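Local coordinates for thermoresistant glucokinase (Janibacter sp. HTCC2649, PDB 4EUN), which probably catalyses the ATP-dependent phosphorylation of gluconate to 6-phosphogluconate, as a P-loop carbohydrate kinase of the gluconokinase type, at residues 82-85 and 86-89; 91-94 and 95-99; 116-119 and 120-123. All blocks are in the same frame, centred on the assembly; numbering follows the deposited sequence.

Contact 1. Residues 82-85 and 86-89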
loop_
_atom_site.group_PDB
_atom_site.type_symbol
_atom_site.label_atom_id
_atom_site.label_comp_id
_atom_site.label_asym_id
_atom_site.label_seq_id
_atom_site.Cartn_x
_atom_site.Cartn_y
_atom_site.Cartn_z
ATOM N N ASP A 82 -22.738 -1.357 -2.667
ATOM C CA ASP A 82 -21.564 -0.649 -3.181
ATOM C C ASP A 82 -20.320 -1.492 -3.012
ATOM O O ASP A 82 -19.385 -1.409 -3.816
ATOM C CB ASP A 82 -21.346 0.668 -2.429
ATOM C CG ASP A 82 -22.462 1.665 -2.647
ATOM O OD1 ASP A 82 -23.043 1.690 -3.755
ATOM O OD2 ASP A 82 -22.761 2.423 -1.699
ATOM N N ARG A 83 -20.304 -2.297 -1.955
ATOM C CA ARG A 83 -19.083 -2.988 -1.555
ATOM C C ARG A 83 -18.885 -4.371 -2.159
ATOM O O ARG A 83 -17.742 -4.835 -2.229
ATOM C CB ARG A 83 -18.976 -3.084 -0.027
ATOM C CG ARG A 83 -18.757 -1.745 0.672
ATOM C CD ARG A 83 -18.748 -1.908 2.180
ATOM N NE ARG A 83 -18.545 -0.638 2.882
ATOM C CZ ARG A 83 -19.346 -0.158 3.829
ATOM N NH1 ARG A 83 -20.429 -0.827 4.195
ATOM N NH2 ARG A 83 -19.071 1.006 4.401
ATOM N N TRP A 84 -19.961 -5.037 -2.578
ATOM C CA TRP A 84 -19.821 -6.403 -3.094
ATOM C C TRP A 84 -18.812 -6.538 -4.249
ATOM O O TRP A 84 -17.963 -7.429 -4.200
ATOM C CB TRP A 84 -21.165 -7.057 -3.477
ATOM C CG TRP A 84 -22.186 -7.195 -2.372
ATOM C CD1 TRP A 84 -23.494 -6.796 -2.424
ATOM C CD2 TRP A 84 -22.004 -7.790 -1.073
ATOM N NE1 TRP A 84 -24.132 -7.098 -1.245
ATOM C CE2 TRP A 84 -23.240 -7.706 -0.398
ATOM C CE3 TRP A 84 -20.918 -8.376 -0.414
ATOM C CZ2 TRP A 84 -23.418 -8.186 0.903
ATOM C CZ3 TRP A 84 -21.104 -8.858 0.875
ATOM C CH2 TRP A 84 -22.336 -8.758 1.516
ATOM N N PRO A 85 -18.894 -5.669 -5.286
ATOM C CA PRO A 85 -17.923 -5.845 -6.379
ATOM C C PRO A 85 -16.486 -5.617 -5.924
ATOM O O PRO A 85 -15.590 -6.304 -6.412
ATOM C CB PRO A 85 -18.342 -4.780 -7.402
ATOM C CG PRO A 85 -19.807 -4.555 -7.128
ATOM C CD PRO A 85 -19.917 -4.663 -5.635
ATOM N N TRP A 86 -16.285 -4.687 -4.995
ATOM C CA TRP A 86 -14.975 -4.408 -4.416
ATOM C C TRP A 86 -14.423 -5.618 -3.661
ATOM O O TRP A 86 -13.287 -6.039 -3.882
ATOM C CB TRP A 86 -15.087 -3.187 -3.497
ATOM C CG TRP A 86 -13.895 -2.904 -2.618
ATOM C CD1 TRP A 86 -12.633 -2.576 -3.028
ATOM C CD2 TRP A 86 -13.874 -2.863 -1.184
ATOM N NE1 TRP A 86 -11.829 -2.357 -1.941
ATOM C CE2 TRP A 86 -12.562 -2.525 -0.795
ATOM C CE3 TRP A 86 -14.836 -3.087 -0.193
ATOM C CZ2 TRP A 86 -12.186 -2.403 0.544
ATOM C CZ3 TRP A 86 -14.464 -2.970 1.137
ATOM C CH2 TRP A 86 -13.148 -2.634 1.496
ATOM N N LEU A 87 -15.234 -6.185 -2.781
ATOM C CA LEU A 87 -14.857 -7.380 -2.043
ATOM C C LEU A 87 -14.550 -8.557 -2.973
ATOM O O LEU A 87 -13.609 -9.316 -2.729
ATOM C CB LEU A 87 -15.975 -7.745 -1.067
ATOM C CG LEU A 87 -16.143 -6.701 0.029
ATOM C CD1 LEU A 87 -17.499 -6.875 0.677
ATOM C CD2 LEU A 87 -15.058 -6.838 1.089
ATOM N N ARG A 88 -15.345 -8.720 -4.028
ATOM C CA ARG A 88 -15.082 -9.795 -4.984
ATOM C C ARG A 88 -13.769 -9.575 -5.724
ATOM O O ARG A 88 -13.071 -10.536 -6.023
ATOM C CB ARG A 88 -16.230 -9.977 -5.981
ATOM C CG ARG A 88 -17.421 -10.738 -5.416
ATOM C CD ARG A 88 -18.445 -11.010 -6.508
ATOM N NE ARG A 88 -18.989 -9.767 -7.049
ATOM C CZ ARG A 88 -20.193 -9.291 -6.755
ATOM N NH1 ARG A 88 -20.607 -8.149 -7.289
ATOM N NH2 ARG A 88 -20.989 -9.963 -5.935
ATOM N N SER A 89 -13.429 -8.328 -6.016
ATOM C CA SER A 89 -12.166 -8.079 -6.724
ATOM C C SER A 89 -10.982 -8.371 -5.809
ATOM O O SER A 89 -9.942 -8.863 -6.267
ATOM C CB SER A 89 -12.108 -6.652 -7.268
ATOM O OG SER A 89 -11.887 -5.723 -6.228
#
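The guanidinium of R88 lies folded back over the preceding turn of its helix, one face covered by the carbonyl oxygen of W84, which sits 3.8 Å above the plane and over its centre; the backbone N of P85 lies over a face as well. Two indoles leave the helix in different directions. W86 has the carbonyl oxygen of R83 near the plane of its ring, at the edge, and its CE3 approaches R83 CB at 4.1 Å. W84 stands edge-to-face with Y115 and meets L87, whose CD1 reaches CE3 of W84 at 3.9 Å in an oblique approach, a branched aliphatic group filling in beside a broad ring. A bend at the third torsion of R88 (chi3 -63°) turns its guanidinium back, bringing R88 NH2 to 3.8 Å from W84 CB and NH1 to 3.7 Å from P85 CG. W84 O also accepts from R88 N, and the arginine's charge lying over it may polarise the carbonyl further. P85 has no N-H to give to the turn before, and the helix kinks there; the i to i-4 pattern is taken up again by L87, whose N bonds R83 O at 2.9 Å. The first torsion of S89 (chi1 74°) sets OG between the backbone N and carbonyl carbon, from where it bonds W86 O (2.8 Å). Farther out, W86 stacks on H64 and donates from NE1 to A60 O, while R83 NH1 bonds the hydroxyl of Y115. W84 and L87 pack on helix 113-119, whereas R83 reaches helix 155-161, so this early part of helix 80-99 joins two neighbouring helices.

Contact 2. Residues 91-94 and 95-99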
loop_
_atom_site.group_PDB
_atom_site.type_symbol
_atom_site.label_atom_id
_atom_site.label_comp_id
_atom_site.label_asym_id
_atom_site.label_seq_id
_atom_site.Cartn_x
_atom_site.Cartn_y
_atom_site.Cartn_z
ATOM N N ALA A 91 -11.046 -10.646 -3.387
ATOM C CA ALA A 91 -11.008 -12.098 -3.303
ATOM C C ALA A 91 -10.337 -12.675 -4.543
ATOM O O ALA A 91 -9.499 -13.578 -4.450
ATOM C CB ALA A 91 -12.416 -12.667 -3.142
ATOM N N GLU A 92 -10.709 -12.152 -5.709
ATOM C CA GLU A 92 -10.134 -12.626 -6.963
ATOM C C GLU A 92 -8.643 -12.333 -7.039
ATOM O O GLU A 92 -7.875 -13.176 -7.504
ATOM C CB GLU A 92 -10.874 -12.014 -8.155
ATOM C CG GLU A 92 -12.297 -12.547 -8.316
ATOM C CD GLU A 92 -13.126 -11.742 -9.299
ATOM O OE1 GLU A 92 -12.559 -10.866 -9.989
ATOM O OE2 GLU A 92 -14.351 -11.988 -9.379
ATOM N N TRP A 93 -8.235 -11.153 -6.582
ATOM C CA TRP A 93 -6.815 -10.775 -6.603
ATOM C C TRP A 93 -6.017 -11.723 -5.719
ATOM O O TRP A 93 -4.974 -12.229 -6.139
ATOM C CB TRP A 93 -6.654 -9.327 -6.151
ATOM C CG TRP A 93 -5.245 -8.797 -6.145
ATOM C CD1 TRP A 93 -4.596 -8.178 -7.174
ATOM C CD2 TRP A 93 -4.340 -8.785 -5.029
ATOM N NE1 TRP A 93 -3.329 -7.801 -6.775
ATOM C CE2 TRP A 93 -3.148 -8.158 -5.462
ATOM C CE3 TRP A 93 -4.419 -9.247 -3.709
ATOM C CZ2 TRP A 93 -2.041 -7.986 -4.621
ATOM C CZ3 TRP A 93 -3.328 -9.077 -2.873
ATOM C CH2 TRP A 93 -2.143 -8.451 -3.336
ATOM N N MET A 94 -6.514 -11.989 -4.510
ATOM C CA MET A 94 -5.850 -12.946 -3.625
ATOM C C MET A 94 -5.797 -14.364 -4.199
ATOM O O MET A 94 -4.789 -15.057 -4.057
ATOM C CB MET A 94 -6.522 -12.965 -2.246
ATOM C CG MET A 94 -6.270 -11.725 -1.416
ATOM S SD MET A 94 -6.865 -11.935 0.285
ATOM C CE MET A 94 -8.620 -11.591 0.106
ATOM N N ASP A 95 -6.882 -14.802 -4.834
ATOM C CA ASP A 95 -6.948 -16.138 -5.419
ATOM C C ASP A 95 -5.933 -16.283 -6.543
ATOM O O ASP A 95 -5.256 -17.307 -6.650
ATOM C CB ASP A 95 -8.365 -16.402 -5.945
ATOM C CG ASP A 95 -8.612 -17.855 -6.295
ATOM O OD1 ASP A 95 -7.890 -18.748 -5.798
ATOM O OD2 ASP A 95 -9.565 -18.105 -7.059
ATOM N N ALA A 96 -5.801 -15.244 -7.360
ATOM C CA ALA A 96 -4.880 -15.318 -8.497
ATOM C C ALA A 96 -3.428 -15.271 -8.023
ATOM O O ALA A 96 -2.559 -15.923 -8.619
ATOM C CB ALA A 96 -5.158 -14.203 -9.477
ATOM N N ARG A 97 -3.164 -14.491 -6.973
ATOM C CA ARG A 97 -1.836 -14.476 -6.355
ATOM C C ARG A 97 -1.512 -15.868 -5.809
ATOM O O ARG A 97 -0.441 -16.419 -6.082
ATOM C CB ARG A 97 -1.745 -13.424 -5.239
ATOM C CG ARG A 97 -1.782 -11.952 -5.703
ATOM C CD ARG A 97 -0.679 -11.698 -6.672
ATOM N NE ARG A 97 -0.156 -10.330 -6.756
ATOM C CZ ARG A 97 -0.386 -9.509 -7.775
ATOM N NH1 ARG A 97 -1.191 -9.878 -8.762
ATOM N NH2 ARG A 97 0.190 -8.324 -7.819
ATOM N N ALA A 98 -2.444 -16.437 -5.044
ATOM C CA ALA A 98 -2.312 -17.795 -4.509
ATOM C C ALA A 98 -1.960 -18.817 -5.581
ATOM O O ALA A 98 -1.086 -19.677 -5.387
ATOM C CB ALA A 98 -3.617 -18.207 -3.799
ATOM N N ASP A 99 -2.650 -18.736 -6.714
ATOM C CA ASP A 99 -2.448 -19.708 -7.784
ATOM C C ASP A 99 -1.028 -19.643 -8.322
ATOM O O ASP A 99 -0.502 -20.642 -8.816
ATOM C CB ASP A 99 -3.447 -19.475 -8.918
ATOM C CG ASP A 99 -4.792 -20.117 -8.646
ATOM O OD1 ASP A 99 -4.846 -21.065 -7.830
ATOM O OD2 ASP A 99 -5.792 -19.681 -9.255
HETATM O O HOH W 1 -3.646 -11.389 -8.515
#
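W93 and R97, one helical turn apart, cross obliquely, with their indole and guanidinium planes 39° apart. The aliphatic part of the arginine makes a contact over the face: R97 CG stands 4.0 Å from the centroid of the six-membered ring of W93, only 6° off the ring normal, a CH-pi interaction. Farther along, W93 NE1 lies over the centre of one guanidinium face and comes within 3.5 Å of R97 CZ. W93 sends CG anti to its backbone N, and a bend at the second torsion of R97 (chi2 -57°) carries the rest of the arginine chain across the ring. An arginine suits the place because its methylene groups can cover an aromatic face while its planar end keeps its N-H groups for other partners. Beneath the pair, R97 N donates to W93 O at 3.0 Å in the ordinary helical pattern. The same carbonyl also accepts a hydrogen bond from a water 2.8 Å from W93 O, and this water accepts from R97 NH1 at 2.9 Å, tying the guanidinium back to its own helix. M94, on another side, packs against H31 and T104 of the parallel sheet, a flexible thioether fitted to the buried face. The polar ends have partners beyond the helix: R97 NE forms a salt bridge with E56, while W93 NE1 and R97 NH1 donate to A62 O and H64 O of the second subunit. The chemistry thus implies two uses of one pair, apolar cover between the side chains and directed N-H bonds that fasten helix 80-99 to strand 56-59 and across the dimer interface.

Contact 3. Residues 116-119 and 120-123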
loop_
_atom_site.group_PDB
_atom_site.type_symbol
_atom_site.label_atom_id
_atom_site.label_comp_id
_atom_site.label_asym_id
_atom_site.label_seq_id
_atom_site.Cartn_x
_atom_site.Cartn_y
_atom_site.Cartn_z
ATOM N N ARG A 116 -16.299 -10.514 5.109
ATOM C CA ARG A 116 -15.191 -11.446 5.290
ATOM C C ARG A 116 -15.491 -12.785 4.628
ATOM O O ARG A 116 -14.579 -13.425 4.112
ATOM C CB ARG A 116 -14.829 -11.592 6.777
ATOM C CG ARG A 116 -14.429 -10.250 7.400
ATOM C CD ARG A 116 -13.849 -10.374 8.805
ATOM N NE ARG A 116 -14.810 -10.850 9.814
ATOM C CZ ARG A 116 -15.525 -10.066 10.614
ATOM N NH1 ARG A 116 -15.452 -8.747 10.516
ATOM N NH2 ARG A 116 -16.333 -10.612 11.508
ATOM N N ASP A 117 -16.760 -13.201 4.629
ATOM C CA ASP A 117 -17.159 -14.415 3.901
ATOM C C ASP A 117 -16.803 -14.317 2.414
ATOM O O ASP A 117 -16.289 -15.274 1.816
ATOM C CB ASP A 117 -18.666 -14.676 4.042
ATOM C CG ASP A 117 -19.074 -15.090 5.446
ATOM O OD1 ASP A 117 -18.219 -15.561 6.222
ATOM O OD2 ASP A 117 -20.278 -14.963 5.772
ATOM N N VAL A 118 -17.058 -13.157 1.813
ATOM C CA VAL A 118 -16.734 -12.949 0.402
ATOM C C VAL A 118 -15.221 -13.005 0.152
ATOM O O VAL A 118 -14.766 -13.640 -0.800
ATOM C CB VAL A 118 -17.301 -11.613 -0.126
ATOM C CG1 VAL A 118 -16.866 -11.370 -1.562
ATOM C CG2 VAL A 118 -18.818 -11.607 -0.020
ATOM N N LEU A 119 -14.436 -12.363 1.018
ATOM C CA LEU A 119 -12.975 -12.445 0.910
ATOM C C LEU A 119 -12.513 -13.903 0.949
ATOM O O LEU A 119 -11.615 -14.299 0.199
ATOM C CB LEU A 119 -12.305 -11.650 2.038
ATOM C CG LEU A 119 -12.546 -10.137 2.010
ATOM C CD1 LEU A 119 -11.836 -9.433 3.159
ATOM C CD2 LEU A 119 -12.074 -9.552 0.691
ATOM N N ARG A 120 -13.149 -14.709 1.799
ATOM C CA ARG A 120 -12.765 -16.115 1.944
ATOM C C ARG A 120 -13.177 -16.988 0.760
ATOM O O ARG A 120 -12.760 -18.142 0.667
ATOM C CB ARG A 120 -13.277 -16.697 3.267
ATOM C CG ARG A 120 -12.428 -16.298 4.481
ATOM C CD ARG A 120 -12.913 -16.960 5.774
ATOM N NE ARG A 120 -14.219 -16.452 6.175
ATOM C CZ ARG A 120 -14.416 -15.586 7.168
ATOM N NH1 ARG A 120 -13.395 -15.131 7.883
ATOM N NH2 ARG A 120 -15.641 -15.172 7.443
ATOM N N GLU A 121 -13.981 -16.440 -0.148
ATOM C CA GLU A 121 -14.337 -17.169 -1.370
ATOM C C GLU A 121 -13.185 -17.220 -2.369
ATOM O O GLU A 121 -13.220 -18.001 -3.319
ATOM C CB GLU A 121 -15.577 -16.555 -2.039
ATOM C CG GLU A 121 -16.853 -16.618 -1.201
ATOM C CD GLU A 121 -18.035 -15.937 -1.880
ATOM O OE1 GLU A 121 -17.901 -15.536 -3.057
ATOM O OE2 GLU A 121 -19.096 -15.798 -1.235
ATOM N N GLY A 122 -12.167 -16.389 -2.158
ATOM C CA GLY A 122 -11.036 -16.315 -3.068
ATOM C C GLY A 122 -9.953 -17.349 -2.816
ATOM O O GLY A 122 -9.988 -18.443 -3.380
ATOM N N PRO A 123 -8.976 -17.002 -1.963
ATOM C CA PRO A 123 -7.801 -17.848 -1.717
ATOM C C PRO A 123 -8.121 -18.986 -0.748
ATOM O O PRO A 123 -9.196 -19.000 -0.147
ATOM C CB PRO A 123 -6.809 -16.866 -1.090
ATOM C CG PRO A 123 -7.697 -15.905 -0.335
ATOM C CD PRO A 123 -8.926 -15.743 -1.190
HETATM O O HOH W 2 -16.424 -18.051 4.772
HETATM O O HOH W 3 -15.619 -13.605 -3.741
#
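R120 curls back over the last turn of helix 113-119 to meet D117 and R116, and this is the closely fitted part of the contact. Its NH2 forms a salt bridge with D117 OD1 at 2.9 Å; the oxygen lies in the guanidinium plane and is met on its anti side, with the two flat groups 59° apart. At this bridge the tight part meets solvent, for a water at the guanidinium edge accepts from R120 NE and gives D117 OD1 a weak bond. One guanidinium face rests on R116 O, 3.6 Å below and offset toward the rim, and R116 CB comes within 3.7 Å of R120 NH2. The bend at the third torsion of R120 (chi3 -68°) accounts for this folded course. E169 forms salt bridges with both R116 and R120, which probably eases their proximity, and D117 has R113 as a second partner. L119 and R116 face inward, packing on F128 of strand 127-132.

Past L119 the chain leaves the regular helix pattern. R120 N bonds R116 O, E121 N bonds V118 O at 3.0 Å, a three-residue step, and a type I beta turn from L119 to G122 is closed by G122 N donating to L119 O at 3.2 Å. The E121 and G122 donors both stand well above the carbonyl planes. The turn delivers the chain to P123, whose rigid ring packs on M94 and H31 on the way to strand 127-132 of the parallel sheet, consistent with a P-loop kinase fold.

The E121 side is wetter and looser. This exposed residue, its chain extended, lays E121 CG against D117 O at 3.4 Å. Its carboxylate oxygen OE1 shares a water with V118 O, the water donating to each.

Contacts 1 and 2 follow one another along helix 80-99, and contact 3 lies beside both, at the end of helix 113-119. None is wholly core or wholly surface: each has three buried residues and at least one exposed. V118 packs on W84 and L87 of contact 1, while P123 meets M94 of contact 2, so 116-123 spans the junction between the other two. In each an arginine turns back toward the preceding turn of chain, but its surroundings differ: over a backbone carbonyl in contact 1, over an indole in contact 2, and within a charge network in contact 3. Among the three, contact 2 alone reaches the second subunit.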